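Local coordinates for protein cryptic loci regulator 2 (Schizosaccharomyces pombe 972h-, PDB 5IKJ) that acts upstream of histone deacetylases to promote transcriptional silencing and is required for nucleosome positioning at heterochromatic loci and for silencing by the SHREC complex, at residues L244-W249 against G385-W390; I260-N265 against N526-D531; T333-G338 against S516-A521; S374-F379 against D416-E421; V425-S430 against C486-V491. One frame throughout, in Å; residues are numbered along the deposited sequence.

Contact 1 (L244-W249 against G385-W390)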
# COMPACT_ATOMS: atom_id res chain seq x y z
N LEU A 244 10.47 -0.87 4.00
CA LEU A 244 11.26 -1.13 2.80
C LEU A 244 11.96 0.13 2.33
O LEU A 244 11.31 1.16 2.09
CB LEU A 244 10.35 -1.68 1.70
CG LEU A 244 9.68 -3.02 2.03
CD1 LEU A 244 8.61 -3.37 1.01
CD2 LEU A 244 10.72 -4.13 2.11
N GLY A 245 13.28 0.05 2.19
CA GLY A 245 14.07 1.18 1.74
C GLY A 245 14.68 2.01 2.85
O GLY A 245 15.44 2.94 2.55
N GLU A 246 14.39 1.71 4.11
CA GLU A 246 14.93 2.50 5.21
C GLU A 246 16.38 2.12 5.48
O GLU A 246 16.79 0.97 5.28
CB GLU A 246 14.10 2.29 6.48
CG GLU A 246 12.68 2.82 6.40
CD GLU A 246 12.03 2.92 7.77
OE1 GLU A 246 11.48 4.00 8.08
OE2 GLU A 246 12.08 1.93 8.53
N VAL A 247 17.14 3.10 5.95
CA VAL A 247 18.52 2.90 6.39
C VAL A 247 18.51 2.69 7.90
O VAL A 247 17.97 3.53 8.64
CB VAL A 247 19.40 4.10 5.99
CG1 VAL A 247 20.77 4.01 6.65
CG2 VAL A 247 19.54 4.16 4.48
N VAL A 248 19.09 1.59 8.35
CA VAL A 248 19.00 1.16 9.74
C VAL A 248 20.39 0.76 10.23
O VAL A 248 21.36 0.75 9.47
CB VAL A 248 18.01 -0.01 9.92
CG1 VAL A 248 16.65 0.34 9.32
CG2 VAL A 248 18.55 -1.29 9.29
N TRP A 249 20.47 0.44 11.52
CA TRP A 249 21.66 -0.16 12.11
C TRP A 249 21.40 -1.64 12.35
O TRP A 249 20.38 -2.01 12.93
CB TRP A 249 22.02 0.52 13.44
CG TRP A 249 22.65 1.86 13.31
CD1 TRP A 249 22.12 3.06 13.69
CD2 TRP A 249 23.94 2.16 12.75
NE1 TRP A 249 22.99 4.08 13.41
CE2 TRP A 249 24.12 3.55 12.84
CE3 TRP A 249 24.96 1.38 12.20
CZ2 TRP A 249 25.28 4.19 12.38
CZ3 TRP A 249 26.10 2.01 11.75
CH2 TRP A 249 26.25 3.40 11.84
N GLY A 385 15.23 11.17 4.84
CA GLY A 385 16.53 10.63 5.19
C GLY A 385 16.50 9.12 5.33
O GLY A 385 16.31 8.40 4.35
N ALA A 386 16.68 8.64 6.56
CA ALA A 386 16.75 7.21 6.82
C ALA A 386 15.39 6.54 6.89
O ALA A 386 15.30 5.32 6.72
CB ALA A 386 17.50 6.95 8.13
N GLU A 387 14.32 7.30 7.12
CA GLU A 387 13.02 6.74 7.47
C GLU A 387 12.01 6.95 6.35
O GLU A 387 12.12 7.88 5.54
CB GLU A 387 12.50 7.37 8.76
CG GLU A 387 13.35 7.04 9.97
CD GLU A 387 13.02 7.90 11.18
OE1 GLU A 387 12.62 9.07 10.98
OE2 GLU A 387 13.18 7.42 12.32
N LYS A 388 11.02 6.06 6.31
CA LYS A 388 9.91 6.15 5.38
C LYS A 388 8.68 6.66 6.12
O LYS A 388 8.40 6.23 7.24
CB LYS A 388 9.61 4.77 4.77
CG LYS A 388 9.02 4.79 3.37
CD LYS A 388 8.89 3.37 2.83
CE LYS A 388 8.47 3.35 1.37
NZ LYS A 388 8.68 2.01 0.76
N LEU A 389 7.94 7.57 5.49
CA LEU A 389 6.75 8.16 6.09
C LEU A 389 5.57 8.04 5.14
O LEU A 389 5.73 8.09 3.92
CB LEU A 389 6.98 9.63 6.47
CG LEU A 389 7.80 9.86 7.74
CD1 LEU A 389 8.19 11.32 7.86
CD2 LEU A 389 7.02 9.41 8.97
N TRP A 390 4.39 7.88 5.73
CA TRP A 390 3.17 7.62 4.98
C TRP A 390 2.04 8.53 5.45
O TRP A 390 2.10 9.14 6.52
CB TRP A 390 2.70 6.18 5.13
CG TRP A 390 3.61 5.10 4.60
CD1 TRP A 390 4.58 4.42 5.29
CD2 TRP A 390 3.61 4.55 3.27
NE1 TRP A 390 5.18 3.49 4.48
CE2 TRP A 390 4.61 3.55 3.24
CE3 TRP A 390 2.87 4.80 2.12
CZ2 TRP A 390 4.88 2.81 2.08
CZ3 TRP A 390 3.15 4.07 0.97
CH2 TRP A 390 4.14 3.09 0.97
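Leu244 meets Lys388 through its backbone, the carbonyl oxygen Leu244 O accepting from Lys388 NZ at 3.1 Å. The lysine gets there on an extended chain, its CG anti to the backbone N (chi1 -151°), and the same NZ also forms a salt bridge with Glu230 and a hydrogen bond to the backbone of another protein's chain. Two residues on, Glu246 sets its carboxylate against the opposing main chain: Glu246 OE1 takes a hydrogen bond from Lys388 N at 2.8 Å, using its anti lone pair, and the bond is nearly straight (167° at the hydrogen). Its other oxygen, OE2, is held by Arg243 N and by a salt bridge to Arg494. An alanine here would probably leave Lys388 N without this acceptor and the charge of Arg494 without this mate. At Val247 a single backbone bond follows, Val247 N donating to Ala386 O at 3.0 Å in the carbonyl plane, while Val247 CB and Ala386 CB pack at 4.0 Å. The contact thus ties strand 247-252 of the five-stranded antiparallel sheet to strand 387-390 of the larger mixed sheet, with helix 214-237, which carries Glu230, flanking the Leu244 end and Trp312 and Cys331 covering Val247 and Ala386.

Contact 2 (I260-N265 against N526-D531)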
# COMPACT_ATOMS: atom_id res chain seq x y z
N ILE A 260 20.41 -1.32 4.62
CA ILE A 260 19.16 -0.83 4.06
C ILE A 260 18.21 -2.00 3.93
O ILE A 260 18.60 -3.08 3.46
CB ILE A 260 19.37 -0.14 2.70
CG1 ILE A 260 18.04 0.44 2.19
CG2 ILE A 260 19.94 -1.11 1.67
CD1 ILE A 260 18.20 1.57 1.21
N ILE A 261 16.97 -1.81 4.35
CA ILE A 261 15.96 -2.85 4.20
C ILE A 261 15.65 -2.99 2.71
O ILE A 261 15.20 -2.05 2.06
CB ILE A 261 14.69 -2.51 4.99
CG1 ILE A 261 15.02 -2.18 6.45
CG2 ILE A 261 13.68 -3.66 4.92
CD1 ILE A 261 15.51 -3.35 7.29
N VAL A 262 15.92 -4.18 2.16
CA VAL A 262 15.59 -4.49 0.77
C VAL A 262 14.28 -5.26 0.64
O VAL A 262 13.56 -5.08 -0.34
CB VAL A 262 16.76 -5.27 0.14
CG1 VAL A 262 16.45 -5.58 -1.32
CG2 VAL A 262 18.06 -4.50 0.27
N ALA A 263 13.97 -6.14 1.58
CA ALA A 263 12.81 -7.01 1.48
C ALA A 263 12.42 -7.42 2.89
O ALA A 263 13.15 -7.19 3.85
CB ALA A 263 13.10 -8.24 0.60
N ARG A 264 11.24 -8.03 3.00
CA ARG A 264 10.73 -8.48 4.28
C ARG A 264 9.55 -9.39 3.98
O ARG A 264 8.91 -9.27 2.93
CB ARG A 264 10.29 -7.31 5.17
CG ARG A 264 8.99 -6.67 4.71
CD ARG A 264 8.78 -5.29 5.31
NE ARG A 264 7.52 -4.71 4.85
CZ ARG A 264 7.06 -3.52 5.22
NH1 ARG A 264 7.74 -2.78 6.08
NH2 ARG A 264 5.91 -3.08 4.74
N ASN A 265 9.28 -10.32 4.90
CA ASN A 265 8.20 -11.27 4.71
C ASN A 265 7.58 -11.59 6.06
O ASN A 265 8.26 -11.56 7.09
CB ASN A 265 8.68 -12.55 4.03
CG ASN A 265 9.74 -13.27 4.84
OD1 ASN A 265 10.94 -13.00 4.71
ND2 ASN A 265 9.31 -14.19 5.70
N ASN A 526 25.25 0.40 -4.98
CA ASN A 526 25.04 0.07 -3.58
C ASN A 526 23.77 -0.73 -3.34
O ASN A 526 23.50 -1.12 -2.20
CB ASN A 526 25.02 1.35 -2.74
CG ASN A 526 26.33 2.10 -2.79
OD1 ASN A 526 27.39 1.54 -2.52
ND2 ASN A 526 26.27 3.38 -3.14
N TRP A 527 22.98 -0.98 -4.38
CA TRP A 527 21.77 -1.78 -4.27
C TRP A 527 22.15 -3.25 -4.47
O TRP A 527 23.33 -3.60 -4.56
CB TRP A 527 20.73 -1.27 -5.28
CG TRP A 527 19.33 -1.75 -5.03
CD1 TRP A 527 18.52 -2.39 -5.92
CD2 TRP A 527 18.58 -1.62 -3.82
NE1 TRP A 527 17.30 -2.66 -5.34
CE2 TRP A 527 17.31 -2.20 -4.05
CE3 TRP A 527 18.84 -1.07 -2.56
CZ2 TRP A 527 16.32 -2.25 -3.07
CZ3 TRP A 527 17.86 -1.12 -1.59
CH2 TRP A 527 16.61 -1.70 -1.85
N VAL A 528 21.16 -4.13 -4.52
CA VAL A 528 21.41 -5.56 -4.58
C VAL A 528 21.43 -6.01 -6.04
O VAL A 528 20.95 -5.33 -6.94
CB VAL A 528 20.36 -6.35 -3.77
CG1 VAL A 528 20.42 -5.96 -2.31
CG2 VAL A 528 18.96 -6.14 -4.34
N ASP A 529 22.01 -7.19 -6.26
CA ASP A 529 21.98 -7.86 -7.55
C ASP A 529 20.94 -8.97 -7.54
O ASP A 529 20.41 -9.35 -6.49
CB ASP A 529 23.36 -8.41 -7.91
CG ASP A 529 24.43 -7.33 -7.93
OD1 ASP A 529 24.30 -6.34 -7.18
OD2 ASP A 529 25.41 -7.48 -8.70
N ASP A 530 20.65 -9.51 -8.72
CA ASP A 530 19.58 -10.49 -8.85
C ASP A 530 19.81 -11.73 -8.00
O ASP A 530 18.85 -12.43 -7.68
CB ASP A 530 19.40 -10.89 -10.32
CG ASP A 530 18.49 -9.94 -11.08
OD1 ASP A 530 17.63 -9.29 -10.44
OD2 ASP A 530 18.63 -9.85 -12.32
N ASP A 531 21.06 -12.03 -7.64
CA ASP A 531 21.32 -13.21 -6.81
C ASP A 531 20.67 -13.07 -5.44
O ASP A 531 20.26 -14.07 -4.84
CB ASP A 531 22.82 -13.43 -6.66
CG ASP A 531 23.53 -12.23 -6.05
OD1 ASP A 531 23.02 -11.10 -6.21
OD2 ASP A 531 24.58 -12.42 -5.41
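The six-membered part of the Trp527 indole meets three consecutive residues of strand 260-265, each in its own way. Val528 CG2, from the neighbouring residue, lies 4.0 Å above the plane of the Trp527 ring, offset toward the rim of that face. At the edge, near the ring plane, Ile261 O stands 4.2 Å from Trp527 CH2, while methyl groups of Ile260 and Val262 approach obliquely. The strand carries a classic beta bulge here, in which Val262 and Ala263 both face His291 on the adjacent strand 288-294. Val262 and the indole reach toward each other tip to tip, Val262 CG1 coming within 3.8 Å of Trp527 CZ2. Ile260 instead crosses the indole at about a right angle, with Ile260 CG2 at 3.9 Å from Trp527 CZ3. The tryptophan CG lies anti to the backbone N (chi1 -164°), and from there the six-membered ring comes up to the strand. The indole is also packed by Leu519 and Val522 of helix 518-522 and by an apolar side chain of another protein, so it fills the join between strand 255-266 and helix 518-522. Phe532 and Tyr533 of helix 531-540 bear on Val262 as well. Beside the indole the two valines slide past each other in opposite directions, Val262 CG2 touching Val528 CG1 at 3.8 Å.

Contact 3 (T333-G338 against S516-A521)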
# COMPACT_ATOMS: atom_id res chain seq x y z
N THR A 333 19.02 12.65 1.99
CA THR A 333 18.11 12.84 0.88
C THR A 333 16.66 12.73 1.33
O THR A 333 16.36 12.36 2.47
CB THR A 333 18.38 11.82 -0.23
OG1 THR A 333 18.10 10.50 0.25
CG2 THR A 333 19.83 11.90 -0.70
N TRP A 334 15.75 13.05 0.41
CA TRP A 334 14.33 12.81 0.60
C TRP A 334 13.67 12.78 -0.77
O TRP A 334 14.14 13.44 -1.71
CB TRP A 334 13.68 13.88 1.49
CG TRP A 334 13.75 15.27 0.94
CD1 TRP A 334 14.76 16.17 1.13
CD2 TRP A 334 12.78 15.93 0.12
NE1 TRP A 334 14.48 17.35 0.48
CE2 TRP A 334 13.26 17.23 -0.15
CE3 TRP A 334 11.54 15.55 -0.41
CZ2 TRP A 334 12.56 18.15 -0.92
CZ3 TRP A 334 10.84 16.47 -1.18
CH2 TRP A 334 11.35 17.75 -1.43
N ASN A 335 12.59 12.01 -0.89
CA ASN A 335 11.88 11.91 -2.16
C ASN A 335 10.42 11.56 -1.91
O ASN A 335 10.12 10.63 -1.16
CB ASN A 335 12.53 10.87 -3.08
CG ASN A 335 12.60 9.49 -2.45
OD1 ASN A 335 13.34 9.28 -1.48
ND2 ASN A 335 11.85 8.55 -3.00
N LEU A 336 9.53 12.32 -2.54
CA LEU A 336 8.11 11.98 -2.54
C LEU A 336 7.86 10.79 -3.46
O LEU A 336 8.60 10.54 -4.41
CB LEU A 336 7.28 13.18 -3.01
CG LEU A 336 7.12 14.38 -2.08
CD1 LEU A 336 6.82 15.63 -2.89
CD2 LEU A 336 6.02 14.13 -1.06
N PHE A 337 6.79 10.06 -3.17
CA PHE A 337 6.38 8.94 -4.01
C PHE A 337 4.90 8.68 -3.84
O PHE A 337 4.30 9.05 -2.82
CB PHE A 337 7.18 7.67 -3.70
CG PHE A 337 7.10 7.24 -2.26
CD1 PHE A 337 6.04 6.47 -1.81
CD2 PHE A 337 8.09 7.60 -1.36
CE1 PHE A 337 5.96 6.07 -0.49
CE2 PHE A 337 8.02 7.20 -0.04
CZ PHE A 337 6.95 6.44 0.40
N GLY A 338 4.31 8.04 -4.84
CA GLY A 338 2.93 7.61 -4.76
C GLY A 338 1.91 8.72 -4.93
O GLY A 338 1.05 8.91 -4.07
N SER A 516 14.86 11.96 -7.00
CA SER A 516 13.70 11.49 -7.74
C SER A 516 13.25 10.10 -7.31
O SER A 516 12.19 9.65 -7.74
CB SER A 516 14.01 11.46 -9.24
OG SER A 516 15.09 10.57 -9.51
N SER A 517 14.02 9.43 -6.46
CA SER A 517 13.82 8.01 -6.20
C SER A 517 14.72 7.60 -5.05
O SER A 517 15.75 8.23 -4.80
CB SER A 517 14.12 7.18 -7.45
OG SER A 517 13.89 5.80 -7.22
N ARG A 518 14.33 6.53 -4.36
CA ARG A 518 15.21 5.95 -3.35
C ARG A 518 16.44 5.33 -4.00
O ARG A 518 17.56 5.50 -3.51
CB ARG A 518 14.46 4.91 -2.52
CG ARG A 518 15.20 4.45 -1.26
CD ARG A 518 15.63 5.63 -0.41
NE ARG A 518 15.76 5.29 1.01
CZ ARG A 518 16.08 6.16 1.96
NH1 ARG A 518 16.30 7.44 1.65
NH2 ARG A 518 16.17 5.77 3.22
N LEU A 519 16.25 4.60 -5.10
CA LEU A 519 17.38 4.01 -5.81
C LEU A 519 18.36 5.08 -6.27
O LEU A 519 19.58 4.86 -6.25
CB LEU A 519 16.87 3.20 -7.00
CG LEU A 519 17.92 2.40 -7.78
CD1 LEU A 519 18.65 1.41 -6.88
CD2 LEU A 519 17.26 1.67 -8.94
N SER A 520 17.86 6.24 -6.68
CA SER A 520 18.74 7.32 -7.12
C SER A 520 19.62 7.81 -5.98
O SER A 520 20.80 8.12 -6.19
CB SER A 520 17.92 8.47 -7.70
OG SER A 520 18.70 9.64 -7.80
N ALA A 521 19.08 7.87 -4.77
CA ALA A 521 19.87 8.28 -3.61
C ALA A 521 20.79 7.16 -3.13
O ALA A 521 21.90 7.44 -2.67
CB ALA A 521 18.95 8.73 -2.48
O HOH W 1 15.79 9.08 -0.71
O HOH W 2 10.43 9.25 -5.49
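Asn335 and Ser516 bring their backbones to 5.9 Å between CA atoms, as strand 333-338 runs past the start of a short helix for which Ser517 occupies the N-cap position. At this separation the polar groups of the two segments are joined through two waters. Asn335 is the hub, and each branch of its amide serves one of them. Asn335 OD1 accepts from the first water at 2.6 Å. That water also donates to Thr333 OG1, at 2.9 Å, and accepts from Arg518 NH1 at 2.9 Å, lying in the guanidinium plane at its edge. On the other branch, Asn335 ND2 donates to the second water at 3.0 Å, which in turn donates to Ser516 O at 2.9 Å and to Leu336 O. The two waters, one donating to the amide and one accepting from it, are consistent with this orientation and probably help hold it. The same ND2 rests 3.5 Å from Arg518 N, a packing contact between two donors. Thr333 packs on Ala521: its OG1, between the backbone N and the carbonyl carbon (chi1 65°), lies 3.4 Å from Ala521 CB, and the methyl CG2 is close to the same atom. That hydroxyl is further bonded to Ile330 O. Arg518, bent at its second torsion, is anchored farther on, NE by Gly245 O and NH1 by Gly385 O. The contact seats helix 518-522 against strand 333-340 of the mixed sheet; next to that strand, Phe383 of strand 377-384 touches both Asn335 and Arg518.

Contact 4 (S374-F379 against D416-E421)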
# COMPACT_ATOMS: atom_id res chain seq x y z
N SER A 374 -7.22 20.45 -9.39
CA SER A 374 -6.62 21.02 -8.20
C SER A 374 -5.16 21.39 -8.43
O SER A 374 -4.45 20.79 -9.25
CB SER A 374 -6.72 20.03 -7.04
OG SER A 374 -6.06 20.53 -5.89
N LEU A 375 -4.70 22.40 -7.69
CA LEU A 375 -3.32 22.86 -7.73
C LEU A 375 -2.43 22.14 -6.72
O LEU A 375 -1.22 22.41 -6.68
CB LEU A 375 -3.26 24.37 -7.49
CG LEU A 375 -3.95 25.25 -8.53
CD1 LEU A 375 -3.98 26.70 -8.06
CD2 LEU A 375 -3.26 25.14 -9.88
N ASP A 376 -2.99 21.26 -5.91
CA ASP A 376 -2.23 20.49 -4.93
C ASP A 376 -2.01 19.07 -5.45
O ASP A 376 -2.97 18.38 -5.81
CB ASP A 376 -2.94 20.44 -3.58
CG ASP A 376 -3.02 21.80 -2.91
OD1 ASP A 376 -2.25 22.70 -3.30
OD2 ASP A 376 -3.85 21.96 -2.00
N ASP A 377 -0.76 18.64 -5.48
CA ASP A 377 -0.42 17.25 -5.73
C ASP A 377 -0.31 16.53 -4.39
O ASP A 377 0.37 17.00 -3.48
CB ASP A 377 0.89 17.13 -6.51
CG ASP A 377 0.74 17.57 -7.96
OD1 ASP A 377 -0.39 17.55 -8.48
OD2 ASP A 377 1.77 17.92 -8.58
N HIS A 378 -0.98 15.39 -4.28
CA HIS A 378 -1.00 14.60 -3.06
C HIS A 378 -0.21 13.32 -3.24
O HIS A 378 -0.14 12.76 -4.34
CB HIS A 378 -2.44 14.29 -2.65
CG HIS A 378 -3.27 15.50 -2.39
ND1 HIS A 378 -3.58 15.94 -1.12
CD2 HIS A 378 -3.85 16.39 -3.24
CE1 HIS A 378 -4.31 17.04 -1.19
NE2 HIS A 378 -4.49 17.33 -2.47
N PHE A 379 0.40 12.85 -2.16
CA PHE A 379 1.37 11.76 -2.23
C PHE A 379 1.15 10.78 -1.09
O PHE A 379 0.87 11.17 0.05
CB PHE A 379 2.80 12.30 -2.18
CG PHE A 379 3.18 13.10 -3.39
CD1 PHE A 379 3.72 12.48 -4.50
CD2 PHE A 379 3.00 14.47 -3.42
CE1 PHE A 379 4.07 13.21 -5.62
CE2 PHE A 379 3.35 15.21 -4.54
CZ PHE A 379 3.88 14.57 -5.64
N ASP A 416 -2.84 13.66 5.46
CA ASP A 416 -2.64 14.03 4.07
C ASP A 416 -1.23 14.57 3.90
O ASP A 416 -0.72 15.27 4.78
CB ASP A 416 -3.67 15.08 3.63
CG ASP A 416 -3.93 15.07 2.14
OD1 ASP A 416 -3.04 14.63 1.38
OD2 ASP A 416 -5.03 15.49 1.72
N ILE A 417 -0.60 14.23 2.78
CA ILE A 417 0.71 14.74 2.41
C ILE A 417 0.60 15.28 1.00
O ILE A 417 0.21 14.55 0.08
CB ILE A 417 1.80 13.65 2.49
CG1 ILE A 417 1.99 13.20 3.94
CG2 ILE A 417 3.12 14.17 1.91
CD1 ILE A 417 2.89 11.99 4.10
N TYR A 418 0.93 16.56 0.82
CA TYR A 418 0.71 17.21 -0.46
C TYR A 418 1.68 18.36 -0.64
O TYR A 418 2.24 18.89 0.32
CB TYR A 418 -0.74 17.72 -0.59
CG TYR A 418 -1.11 18.76 0.45
CD1 TYR A 418 -1.62 18.38 1.69
CD2 TYR A 418 -0.97 20.12 0.19
CE1 TYR A 418 -1.98 19.33 2.63
CE2 TYR A 418 -1.32 21.07 1.13
CZ TYR A 418 -1.82 20.67 2.35
OH TYR A 418 -2.17 21.61 3.29
N VAL A 419 1.88 18.73 -1.90
CA VAL A 419 2.65 19.91 -2.28
C VAL A 419 1.67 21.03 -2.57
O VAL A 419 0.87 20.93 -3.51
CB VAL A 419 3.54 19.62 -3.50
CG1 VAL A 419 4.35 20.85 -3.88
CG2 VAL A 419 4.46 18.44 -3.21
N ASN A 420 1.71 22.09 -1.77
CA ASN A 420 0.78 23.19 -1.94
C ASN A 420 1.17 23.98 -3.19
O ASN A 420 2.06 23.59 -3.96
CB ASN A 420 0.75 24.06 -0.68
CG ASN A 420 2.06 24.79 -0.43
OD1 ASN A 420 2.93 24.86 -1.30
ND2 ASN A 420 2.20 25.34 0.77
N GLU A 421 0.49 25.10 -3.42
CA GLU A 421 0.74 25.90 -4.62
C GLU A 421 1.99 26.76 -4.51
O GLU A 421 2.40 27.35 -5.52
CB GLU A 421 -0.49 26.76 -4.94
CG GLU A 421 -1.11 27.53 -3.78
CD GLU A 421 -2.50 28.05 -4.11
OE1 GLU A 421 -2.89 27.98 -5.29
OE2 GLU A 421 -3.20 28.52 -3.19
O HOH W 3 1.42 21.00 -6.42
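His378 and Asp416 are joined by a His-carboxylate hydrogen bond across an antiparallel ladder: His378 ND1 donates to Asp416 OD1 at 2.9 Å, almost straight (171°). The oxygen lies in the imidazole plane and is met on its syn side, with the donor 25° out of the carboxylate plane. Over one face of the imidazole, toward its rim, sits Tyr418 CB, 3.7 Å from the centroid of the His378 ring in a CH-pi contact. With CG anti to its carbonyl carbon (chi1 -61°), the histidine runs beside Tyr418, the two side chains pointing the same way. An alanine in place of His378 would probably leave Asp416 OD1 without this N-H and open a gap beside Tyr418 CB. Behind these side chains stands the ladder, in which His378 and Tyr418 form a non-hydrogen-bonded pair. Val419 N donates to Asp377 O at 2.8 Å, and Phe379 N to Ile417 O at 2.8 Å. On the face of Asp377 and Val419, Val419 CG2 touches Phe379 CE2 at 3.7 Å. Farther out, strand 333-340 flanks through Phe340 and Leu336. Toward Leu375 the pairing weakens: Asp377 N reaches Val419 O only in a weak bond, and a water donates to Val419 O and to Leu375 O, 3.0 Å from each.

Contact 5 (V425-S430 against C486-V491)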
# COMPACT_ATOMS: atom_id res chain seq x y z
N VAL A 425 6.11 21.04 0.56
CA VAL A 425 5.56 19.79 1.05
C VAL A 425 4.91 20.04 2.41
O VAL A 425 5.57 20.52 3.34
CB VAL A 425 6.64 18.71 1.14
CG1 VAL A 425 6.08 17.40 1.69
CG2 VAL A 425 7.28 18.48 -0.23
N CYS A 426 3.63 19.71 2.53
CA CYS A 426 2.87 19.95 3.75
C CYS A 426 2.37 18.63 4.32
O CYS A 426 1.91 17.75 3.59
CB CYS A 426 1.68 20.87 3.50
SG CYS A 426 2.10 22.46 2.76
N PHE A 427 2.46 18.51 5.65
CA PHE A 427 1.86 17.41 6.39
C PHE A 427 0.63 17.93 7.12
O PHE A 427 0.71 18.90 7.87
CB PHE A 427 2.85 16.83 7.41
CG PHE A 427 3.83 15.85 6.83
CD1 PHE A 427 4.62 16.20 5.75
CD2 PHE A 427 3.98 14.59 7.39
CE1 PHE A 427 5.53 15.30 5.22
CE2 PHE A 427 4.88 13.69 6.87
CZ PHE A 427 5.66 14.04 5.79
N GLN A 428 -0.51 17.28 6.89
CA GLN A 428 -1.76 17.61 7.57
C GLN A 428 -2.18 16.43 8.43
O GLN A 428 -2.20 15.29 7.95
CB GLN A 428 -2.87 17.97 6.58
CG GLN A 428 -4.18 18.36 7.24
CD GLN A 428 -5.35 18.38 6.28
OE1 GLN A 428 -5.33 19.09 5.27
NE2 GLN A 428 -6.37 17.58 6.57
N GLY A 429 -2.51 16.70 9.69
CA GLY A 429 -2.99 15.65 10.56
C GLY A 429 -3.36 16.21 11.92
O GLY A 429 -3.21 17.40 12.19
N SER A 430 -3.84 15.31 12.77
CA SER A 430 -4.21 15.65 14.14
C SER A 430 -3.01 15.47 15.07
O SER A 430 -2.15 14.62 14.84
CB SER A 430 -5.38 14.79 14.62
OG SER A 430 -5.16 13.42 14.31
N CYS A 486 1.71 21.54 8.94
CA CYS A 486 3.07 22.03 9.08
C CYS A 486 3.87 21.63 7.85
O CYS A 486 3.55 20.64 7.19
CB CYS A 486 3.74 21.46 10.33
SG CYS A 486 4.08 19.68 10.25
N PRO A 487 4.91 22.39 7.51
CA PRO A 487 5.74 22.01 6.38
C PRO A 487 6.61 20.81 6.72
O PRO A 487 6.87 20.49 7.88
CB PRO A 487 6.59 23.26 6.12
CG PRO A 487 6.69 23.91 7.45
CD PRO A 487 5.37 23.64 8.15
N PHE A 488 7.06 20.12 5.66
CA PHE A 488 8.01 19.03 5.83
C PHE A 488 9.21 19.46 6.67
O PHE A 488 9.82 18.63 7.35
CB PHE A 488 8.46 18.55 4.44
CG PHE A 488 9.28 17.29 4.46
CD1 PHE A 488 8.99 16.25 5.33
CD2 PHE A 488 10.33 17.13 3.57
CE1 PHE A 488 9.74 15.09 5.32
CE2 PHE A 488 11.09 15.98 3.56
CZ PHE A 488 10.79 14.95 4.43
N ALA A 489 9.54 20.76 6.65
CA ALA A 489 10.67 21.26 7.42
C ALA A 489 10.50 21.02 8.91
O ALA A 489 11.50 20.93 9.64
CB ALA A 489 10.84 22.76 7.16
N ASP A 490 9.26 20.92 9.40
CA ASP A 490 9.00 20.76 10.82
C ASP A 490 8.71 19.31 11.21
O ASP A 490 8.40 19.05 12.38
CB ASP A 490 7.83 21.65 11.25
CG ASP A 490 8.21 23.12 11.29
OD1 ASP A 490 9.38 23.43 11.60
OD2 ASP A 490 7.34 23.97 11.02
N VAL A 491 8.80 18.38 10.27
CA VAL A 491 8.71 16.96 10.58
C VAL A 491 10.11 16.47 10.94
O VAL A 491 11.06 16.65 10.17
CB VAL A 491 8.14 16.17 9.39
CG1 VAL A 491 8.07 14.68 9.72
CG2 VAL A 491 6.76 16.69 9.02
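Val425 O accepts from Phe488 N at 2.8 Å, one of three backbone bonds that join the strand ends here. The other two make Phe427 and Cys486 a hydrogen-bonded antiparallel pair, with Phe427 N giving to Cys486 O at 2.8 Å and Cys486 N to Phe427 O at 3.0 Å. Between these bonds Pro487 faces Cys426 as a non-hydrogen-bonded pair, a place where the missing N-H of proline costs the ladder nothing. After Pro487 the chain makes a 3-10 turn, in which Asp490 N bonds to Pro487 O and Val491 N to Phe488 O, and this turn brings Val491 back over the Phe427 ring. Val491 CG2 sits above the middle of that ring, 3.8 Å from its centroid, in a CH-pi contact. Phe427 also meets Phe488: the two side chains lie side by side with planes only 6° apart, but they are slid so far that the rings barely overlap. The nearest atoms are Phe427 CE1 and Phe488 CD1, at 3.6 Å. Phe488 CG lies anti to the backbone N (chi1 -171°), starting the side chain alongside Phe427 and Val425, and its CB packs on Val425 CB at 3.8 Å. Around this apolar cluster, Ile382 of strand 377-384 touches Val425, Phe427 and Phe488, Trp334 of strand 333-340 meets the Phe488 ring edge-to-face, and Ile414 and Ile417 of strand 411-419 pack against Phe427.

How the contacts relate
Contacts 1, 2, 3 and 5 are buried, whereas contact 4 lies at the surface, and a water joins its ladder at one end. Contacts 4 and 5 are strand pairings within the mixed sheet, joined by backbone bonds such as Tyr418 O to Cys426 N; the first adds polar side chains, the second an aromatic cluster. Contact 1 bridges the two sheets with charged groups. Contact 2, carried by apolar side chains, rests on strand 255-266, the neighbour of strand 247-252. Contact 3 is water-mediated, yet its Arg518 reaches Gly245 and Gly385 of contact 1, while Leu519 packs on Trp527 of contact 2. Contacts 2 and 5 stay about 16 Å apart between nearest atoms.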